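Long-range contacts in L-ribulose 3-epimerase (Mesorhizobium loti, PDB 3VYL), which is a manganese-binding epimerase that probably acts on ketoses at C3, L-ribulose with high efficiency and D-psicose and D-tagatose less well: residues R49-I54 and R96-R101; S15-L20 and A43-G48. One frame throughout, in Å; residues are numbered along the deposited sequence.

Interaction 1: R49-I54 and R96-R101; sequences RLAKRI and RDLGGR
L50 is the first residue of R49-I54 to reach L98, the side chain that carries the contact from the last turn of helix 78-98. The two leucines cross obliquely, the L50 CD1 methyl lying 3.6 Å from L98 CD1, while L50 CB sits 3.9 Å from that same methyl. Beyond L98, L50 also packs on L24 of helix 17-30 and on L40. One residue on, A51 comes up against main chain as well as side chain. Its CB lies 3.4 Å from the carbonyl oxygen L98 O and 3.6 Å from D97 O, with L98 CD1 at 3.9 Å. A bare methyl here lets the two backbones come close, the CA atoms of A51 and L98 being 4.6 Å apart. I54 follows a turn later and meets L98 at about a right angle, its CD1 standing 4.1 Å from L98 CG. CG1 beside the backbone N (chi1 -70°) and an extended chi2 of 164° carry CD1 out to L98. Just past L98 the helix ends in a Schellman motif, with G99 at positive phi turning the chain toward strand 102-104. This is neighbouring-helix packing on the outside of the TIM barrel. An alanine in place of L98 would probably open a gap between L50 and I54 and take from the A51 methyl its contact with L98 CD1. R96 and D97 pair in a salt bridge within their own segment; between the helices, side chains meet through apolar groups and the polar atoms involved are the carbonyl oxygens at the A51 methyl, so fit rather than directional bonding joins them.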
ATOM      1  N   ARG A  49     -41.235 -22.389  -4.655  1.00 57.61           N
ATOM      2  CA  ARG A  49     -40.362 -23.552  -4.666  1.00 60.59           C
ATOM      3  C   ARG A  49     -38.924 -23.089  -4.429  1.00 62.84           C
ATOM      4  O   ARG A  49     -38.215 -23.648  -3.586  1.00 64.45           O
ATOM      5  CB  ARG A  49     -40.493 -24.299  -6.002  1.00 61.68           C
ATOM      6  CG  ARG A  49     -39.287 -25.140  -6.398  1.00 66.38           C
ATOM      7  CD  ARG A  49     -39.306 -26.515  -5.748  1.00 72.91           C
ATOM      8  NE  ARG A  49     -40.096 -27.470  -6.526  1.00 77.92           N
ATOM      9  CZ  ARG A  49     -39.600 -28.269  -7.470  1.00 79.43           C
ATOM     10  NH1 ARG A  49     -40.398 -29.103  -8.123  1.00 79.13           N
ATOM     11  NH2 ARG A  49     -38.305 -28.240  -7.762  1.00 79.28           N
ATOM     12  N   LEU A  50     -38.516 -22.058  -5.173  1.00 61.76           N
ATOM     13  CA  LEU A  50     -37.186 -21.472  -5.063  1.00 58.36           C
ATOM     14  C   LEU A  50     -36.936 -21.002  -3.628  1.00 59.02           C
ATOM     15  O   LEU A  50     -35.944 -21.401  -3.005  1.00 57.66           O
ATOM     16  CB  LEU A  50     -37.049 -20.291  -6.030  1.00 56.75           C
ATOM     17  CG  LEU A  50     -35.769 -20.031  -6.838  1.00 54.39           C
ATOM     18  CD1 LEU A  50     -35.632 -18.530  -7.018  1.00 53.34           C
ATOM     19  CD2 LEU A  50     -34.498 -20.615  -6.235  1.00 50.76           C
ATOM     20  N   ALA A  51     -37.848 -20.174  -3.111  1.00 54.57           N
ATOM     21  CA  ALA A  51     -37.760 -19.667  -1.743  1.00 56.85           C
ATOM     22  C   ALA A  51     -37.629 -20.784  -0.707  1.00 57.94           C
ATOM     23  O   ALA A  51     -36.908 -20.637   0.288  1.00 58.59           O
ATOM     24  CB  ALA A  51     -38.955 -18.786  -1.423  1.00 56.63           C
ATOM     25  N   LYS A  52     -38.317 -21.896  -0.956  1.00 57.44           N
ATOM     26  CA  LYS A  52     -38.296 -23.034  -0.054  1.00 59.11           C
ATOM     27  C   LYS A  52     -36.974 -23.765  -0.187  1.00 57.65           C
ATOM     28  O   LYS A  52     -36.475 -24.345   0.779  1.00 61.75           O
ATOM     29  CB  LYS A  52     -39.465 -23.986  -0.337  1.00 62.07           C
ATOM     30  CG  LYS A  52     -40.018 -24.718   0.889  1.00 67.43           C
ATOM     31  CD  LYS A  52     -39.181 -25.914   1.352  1.00 69.40           C
ATOM     32  CE  LYS A  52     -39.024 -26.994   0.279  1.00 73.14           C
ATOM     33  NZ  LYS A  52     -40.290 -27.723  -0.024  1.00 73.79           N
ATOM     34  N   ARG A  53     -36.404 -23.732  -1.383  1.00 55.28           N
ATOM     35  CA  ARG A  53     -35.133 -24.398  -1.620  1.00 53.38           C
ATOM     36  C   ARG A  53     -33.974 -23.566  -1.064  1.00 52.08           C
ATOM     37  O   ARG A  53     -32.987 -24.121  -0.572  1.00 51.57           O
ATOM     38  CB  ARG A  53     -34.939 -24.693  -3.105  1.00 53.12           C
ATOM     39  CG  ARG A  53     -34.900 -26.191  -3.401  1.00 54.83           C
ATOM     40  CD  ARG A  53     -33.892 -26.915  -2.511  1.00 57.54           C
ATOM     41  NE  ARG A  53     -32.629 -27.263  -3.198  1.00 61.98           N
ATOM     42  CZ  ARG A  53     -32.512 -27.590  -4.488  1.00 65.08           C
ATOM     43  NH1 ARG A  53     -33.585 -27.644  -5.288  1.00 65.01           N
ATOM     44  NH2 ARG A  53     -31.301 -27.879  -4.983  1.00 65.39           N
ATOM     45  N   ILE A  54     -34.112 -22.240  -1.136  1.00 48.60           N
ATOM     46  CA  ILE A  54     -33.162 -21.316  -0.523  1.00 48.40           C
ATOM     47  C   ILE A  54     -33.121 -21.487   1.004  1.00 48.30           C
ATOM     48  O   ILE A  54     -32.044 -21.669   1.584  1.00 46.00           O
ATOM     49  CB  ILE A  54     -33.451 -19.845  -0.911  1.00 47.61           C
ATOM     50  CG1 ILE A  54     -33.125 -19.603  -2.387  1.00 45.76           C
ATOM     51  CG2 ILE A  54     -32.622 -18.887  -0.071  1.00 47.03           C
ATOM     52  CD1 ILE A  54     -33.721 -18.329  -2.946  1.00 44.59           C
ATOM     53  N   ARG A  96     -39.516  -9.954  -1.643  1.00 50.97           N
ATOM     54  CA  ARG A  96     -40.451 -10.302  -0.574  1.00 51.47           C
ATOM     55  C   ARG A  96     -40.885 -11.765  -0.638  1.00 49.93           C
ATOM     56  O   ARG A  96     -40.777 -12.482   0.354  1.00 49.04           O
ATOM     57  CB  ARG A  96     -41.664  -9.369  -0.615  1.00 52.31           C
ATOM     58  CG  ARG A  96     -42.707  -9.615   0.466  1.00 54.42           C
ATOM     59  CD  ARG A  96     -44.076  -9.156  -0.010  1.00 55.46           C
ATOM     60  NE  ARG A  96     -44.495  -9.921  -1.185  1.00 54.55           N
ATOM     61  CZ  ARG A  96     -45.228  -9.438  -2.184  1.00 55.02           C
ATOM     62  NH1 ARG A  96     -45.649  -8.174  -2.173  1.00 54.50           N
ATOM     63  NH2 ARG A  96     -45.535 -10.230  -3.204  1.00 54.58           N
ATOM     64  N   ASP A  97     -41.342 -12.212  -1.807  1.00 49.89           N
ATOM     65  CA  ASP A  97     -41.862 -13.573  -1.951  1.00 50.62           C
ATOM     66  C   ASP A  97     -40.767 -14.621  -1.869  1.00 50.66           C
ATOM     67  O   ASP A  97     -41.029 -15.787  -1.561  1.00 52.24           O
ATOM     68  CB  ASP A  97     -42.663 -13.727  -3.245  1.00 52.82           C
ATOM     69  CG  ASP A  97     -44.007 -13.010  -3.192  1.00 55.73           C
ATOM     70  OD1 ASP A  97     -44.665 -12.901  -4.249  1.00 58.31           O
ATOM     71  OD2 ASP A  97     -44.411 -12.551  -2.100  1.00 56.76           O
ATOM     72  N   LEU A  98     -39.535 -14.202  -2.119  1.00 50.83           N
ATOM     73  CA  LEU A  98     -38.413 -15.125  -2.067  1.00 51.34           C
ATOM     74  C   LEU A  98     -37.857 -15.231  -0.636  1.00 51.13           C
ATOM     75  O   LEU A  98     -37.081 -16.140  -0.315  1.00 50.08           O
ATOM     76  CB  LEU A  98     -37.350 -14.688  -3.073  1.00 52.54           C
ATOM     77  CG  LEU A  98     -36.653 -15.716  -3.970  1.00 52.97           C
ATOM     78  CD1 LEU A  98     -37.611 -16.755  -4.529  1.00 52.96           C
ATOM     79  CD2 LEU A  98     -35.948 -14.978  -5.100  1.00 53.60           C
ATOM     80  N   GLY A  99     -38.291 -14.315   0.228  1.00 48.56           N
ATOM     81  CA  GLY A  99     -37.853 -14.308   1.614  1.00 49.58           C
ATOM     82  C   GLY A  99     -36.526 -13.592   1.735  1.00 50.63           C
ATOM     83  O   GLY A  99     -35.576 -14.115   2.314  1.00 49.85           O
ATOM     84  N   GLY A 100     -36.468 -12.395   1.161  1.00 50.28           N
ATOM     85  CA  GLY A 100     -35.276 -11.568   1.178  1.00 47.33           C
ATOM     86  C   GLY A 100     -35.602 -10.214   1.770  1.00 48.72           C
ATOM     87  O   GLY A 100     -36.764  -9.799   1.799  1.00 49.03           O
ATOM     88  N   ARG A 101     -34.565  -9.517   2.223  1.00 48.65           N
ATOM     89  CA  ARG A 101     -34.723  -8.241   2.921  1.00 46.61           C
ATOM     90  C   ARG A 101     -34.181  -7.045   2.128  1.00 42.47           C
ATOM     91  O   ARG A 101     -34.529  -5.893   2.414  1.00 42.71           O
ATOM     92  CB  ARG A 101     -34.099  -8.329   4.330  1.00 50.93           C
ATOM     93  CG  ARG A 101     -33.008  -9.392   4.458  1.00 55.68           C
ATOM     94  CD  ARG A 101     -32.892  -9.977   5.866  1.00 58.15           C
ATOM     95  NE  ARG A 101     -31.961  -9.294   6.791  1.00 61.95           N
ATOM     96  CZ  ARG A 101     -30.912  -8.527   6.462  1.00 60.25           C
ATOM     97  NH1 ARG A 101     -30.589  -8.300   5.194  1.00 58.90           N
ATOM     98  NH2 ARG A 101     -30.169  -7.981   7.421  1.00 58.00           N
TER

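Interaction 2: S15-L20 and A43-G48; sequences SAQSEL and ADVDIG
D44 sets its carboxylate oxygen OD1 against S15, 3.5 Å from S15 CB. The D44 CG is anti to the backbone N (chi1 -171°), which carries the group across to the other segment. S15 OG is farther from D44 OD1, at 4.1 Å, so the acid rests against the serine's CH2 group and is not bonded to its hydroxyl. V45 comes next and is the buried centre of the contact, its two methyls serving different neighbours. CG1, anti to the backbone N (chi1 175°), meets the end of L20 tip to tip, 3.8 Å from L20 CD1. CG2 lies against S15, at 4.0 Å from both S15 O and S15 CB. L40 joins the same apolar patch by touching S15 and L20. Each segment runs from the end of the loop that follows a barrel strand, 4-7 or 34-37, into the first turn of the helix packed outside it, so the contact joins the first two beta-alpha units of the TIM barrel, away from the manganese site. A16 and D46 are the N-cap residues of helices 17-30 and 47-57, and in the first of these L20 N bonds back to A16 O at 2.8 Å. Q17 is the residue that comes near D46, the centre of an inverse gamma turn. Its amide nitrogen NE2 passes 4.2 Å from D46 N and 4.3 Å from D46 CB, a loose van der Waals approach. The CB of I47, one step on, points away from S15-L20, and the side chain packs on L94, D97 and L98 of helix 78-98.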
ATOM      1  N   SER A  15     -32.328 -19.049 -15.909  1.00 49.70           N
ATOM      2  CA  SER A  15     -33.449 -19.202 -14.980  1.00 49.20           C
ATOM      3  C   SER A  15     -34.040 -20.621 -14.930  1.00 48.80           C
ATOM      4  O   SER A  15     -34.949 -20.882 -14.142  1.00 47.21           O
ATOM      5  CB  SER A  15     -34.558 -18.208 -15.327  1.00 49.72           C
ATOM      6  OG  SER A  15     -34.193 -16.887 -14.980  1.00 53.65           O
ATOM      7  N   ALA A  16     -33.544 -21.534 -15.761  1.00 48.79           N
ATOM      8  CA  ALA A  16     -33.998 -22.927 -15.700  1.00 51.15           C
ATOM      9  C   ALA A  16     -33.893 -23.459 -14.265  1.00 52.97           C
ATOM     10  O   ALA A  16     -32.912 -23.179 -13.574  1.00 55.23           O
ATOM     11  CB  ALA A  16     -33.194 -23.791 -16.658  1.00 49.88           C
ATOM     12  N   GLN A  17     -34.899 -24.207 -13.815  1.00 55.17           N
ATOM     13  CA  GLN A  17     -34.941 -24.699 -12.425  1.00 56.31           C
ATOM     14  C   GLN A  17     -33.766 -25.619 -12.065  1.00 53.42           C
ATOM     15  O   GLN A  17     -33.353 -25.686 -10.909  1.00 53.77           O
ATOM     16  CB  GLN A  17     -36.284 -25.385 -12.116  1.00 59.96           C
ATOM     17  CG  GLN A  17     -36.501 -25.791 -10.649  1.00 65.25           C
ATOM     18  CD  GLN A  17     -36.715 -24.619  -9.677  1.00 67.22           C
ATOM     19  OE1 GLN A  17     -36.336 -24.698  -8.500  1.00 65.36           O
ATOM     20  NE2 GLN A  17     -37.333 -23.539 -10.159  1.00 67.15           N
ATOM     21  N   SER A  18     -33.238 -26.318 -13.061  1.00 50.88           N
ATOM     22  CA  SER A  18     -32.079 -27.184 -12.883  1.00 48.48           C
ATOM     23  C   SER A  18     -30.791 -26.360 -12.709  1.00 49.79           C
ATOM     24  O   SER A  18     -29.881 -26.753 -11.973  1.00 49.47           O
ATOM     25  CB  SER A  18     -31.993 -28.163 -14.063  1.00 46.61           C
ATOM     26  OG  SER A  18     -30.760 -28.078 -14.760  1.00 47.18           O
ATOM     27  N   GLU A  19     -30.732 -25.220 -13.397  1.00 49.55           N
ATOM     28  CA  GLU A  19     -29.623 -24.270 -13.286  1.00 47.27           C
ATOM     29  C   GLU A  19     -29.679 -23.435 -12.005  1.00 45.96           C
ATOM     30  O   GLU A  19     -28.643 -23.178 -11.393  1.00 45.75           O
ATOM     31  CB  GLU A  19     -29.577 -23.353 -14.515  1.00 46.61           C
ATOM     32  CG  GLU A  19     -28.913 -23.980 -15.725  1.00 47.41           C
ATOM     33  CD  GLU A  19     -27.454 -24.305 -15.474  1.00 49.05           C
ATOM     34  OE1 GLU A  19     -26.611 -23.389 -15.559  1.00 52.20           O
ATOM     35  OE2 GLU A  19     -27.149 -25.475 -15.179  1.00 48.46           O
ATOM     36  N   LEU A  20     -30.885 -23.010 -11.618  1.00 45.59           N
ATOM     37  CA  LEU A  20     -31.119 -22.316 -10.350  1.00 45.87           C
ATOM     38  C   LEU A  20     -30.767 -23.209  -9.162  1.00 48.20           C
ATOM     39  O   LEU A  20     -30.267 -22.744  -8.136  1.00 48.68           O
ATOM     40  CB  LEU A  20     -32.578 -21.877 -10.248  1.00 44.04           C
ATOM     41  CG  LEU A  20     -33.068 -20.693 -11.095  1.00 44.94           C
ATOM     42  CD1 LEU A  20     -34.554 -20.460 -10.856  1.00 43.94           C
ATOM     43  CD2 LEU A  20     -32.288 -19.409 -10.825  1.00 43.45           C
ATOM     44  N   ALA A  43     -43.439 -15.781 -13.994  1.00 71.18           N
ATOM     45  CA  ALA A  43     -44.072 -16.781 -14.865  1.00 70.38           C
ATOM     46  C   ALA A  43     -43.084 -17.848 -15.342  1.00 70.46           C
ATOM     47  O   ALA A  43     -43.485 -18.977 -15.654  1.00 70.41           O
ATOM     48  CB  ALA A  43     -44.740 -16.110 -16.056  1.00 70.82           C
ATOM     49  N   ASP A  44     -41.804 -17.474 -15.392  1.00 68.64           N
ATOM     50  CA  ASP A  44     -40.708 -18.342 -15.837  1.00 66.82           C
ATOM     51  C   ASP A  44     -40.182 -19.243 -14.710  1.00 64.10           C
ATOM     52  O   ASP A  44     -39.613 -20.312 -14.971  1.00 63.23           O
ATOM     53  CB  ASP A  44     -39.572 -17.469 -16.392  1.00 72.67           C
ATOM     54  CG  ASP A  44     -38.460 -18.273 -17.076  1.00 78.46           C
ATOM     55  OD1 ASP A  44     -37.400 -17.666 -17.359  1.00 80.99           O
ATOM     56  OD2 ASP A  44     -38.631 -19.487 -17.338  1.00 77.80           O
ATOM     57  N   VAL A  45     -40.382 -18.811 -13.464  1.00 59.22           N
ATOM     58  CA  VAL A  45     -39.769 -19.447 -12.296  1.00 53.74           C
ATOM     59  C   VAL A  45     -40.810 -19.809 -11.236  1.00 54.12           C
ATOM     60  O   VAL A  45     -41.706 -19.019 -10.930  1.00 52.99           O
ATOM     61  CB  VAL A  45     -38.688 -18.525 -11.678  1.00 49.66           C
ATOM     62  CG1 VAL A  45     -38.117 -19.114 -10.394  1.00 47.16           C
ATOM     63  CG2 VAL A  45     -37.583 -18.262 -12.683  1.00 46.05           C
ATOM     64  N   ASP A  46     -40.686 -21.011 -10.681  1.00 57.75           N
ATOM     65  CA  ASP A  46     -41.488 -21.410  -9.526  1.00 61.00           C
ATOM     66  C   ASP A  46     -40.907 -20.744  -8.268  1.00 61.66           C
ATOM     67  O   ASP A  46     -40.044 -21.307  -7.583  1.00 62.53           O
ATOM     68  CB  ASP A  46     -41.509 -22.939  -9.397  1.00 62.81           C
ATOM     69  CG  ASP A  46     -42.687 -23.455  -8.573  1.00 64.90           C
ATOM     70  OD1 ASP A  46     -43.274 -22.686  -7.771  1.00 63.94           O
ATOM     71  OD2 ASP A  46     -43.018 -24.654  -8.727  1.00 66.03           O
ATOM     72  N   ILE A  47     -41.396 -19.539  -7.981  1.00 58.32           N
ATOM     73  CA  ILE A  47     -40.852 -18.674  -6.929  1.00 59.04           C
ATOM     74  C   ILE A  47     -40.882 -19.280  -5.514  1.00 62.25           C
ATOM     75  O   ILE A  47     -39.873 -19.251  -4.797  1.00 64.96           O
ATOM     76  CB  ILE A  47     -41.553 -17.295  -6.950  1.00 56.86           C
ATOM     77  CG1 ILE A  47     -41.132 -16.516  -8.198  1.00 56.15           C
ATOM     78  CG2 ILE A  47     -41.259 -16.497  -5.681  1.00 56.98           C
ATOM     79  CD1 ILE A  47     -41.948 -15.264  -8.431  1.00 58.35           C
ATOM     80  N   GLY A  48     -42.034 -19.816  -5.116  1.00 59.88           N
ATOM     81  CA  GLY A  48     -42.209 -20.369  -3.778  1.00 57.47           C
ATOM     82  C   GLY A  48     -41.365 -21.610  -3.585  1.00 58.09           C
ATOM     83  O   GLY A  48     -40.850 -21.859  -2.494  1.00 58.17           O
TER

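In the fold
From the N terminus, the chain leaves strand 4-7, enters helix 17-30 through S15-L20, and passes along strand 34-37 before A43-G48 closes interaction 2. Interaction 1 opens at the very next residue, R49, and closes only after strand 60-66 and nearly all of helix 78-98 have been laid down. The two loops therefore follow in series, neither nesting nor crossing. Helix 47-57 is their common member: the residues leading into it meet the start of helix 17-30, and its first turns meet the end of helix 78-98. Direct packing joins the contacts, L50 on L20, R49 on Q17 and L98 on I47, tying three successive outer helices together on one side of the barrel.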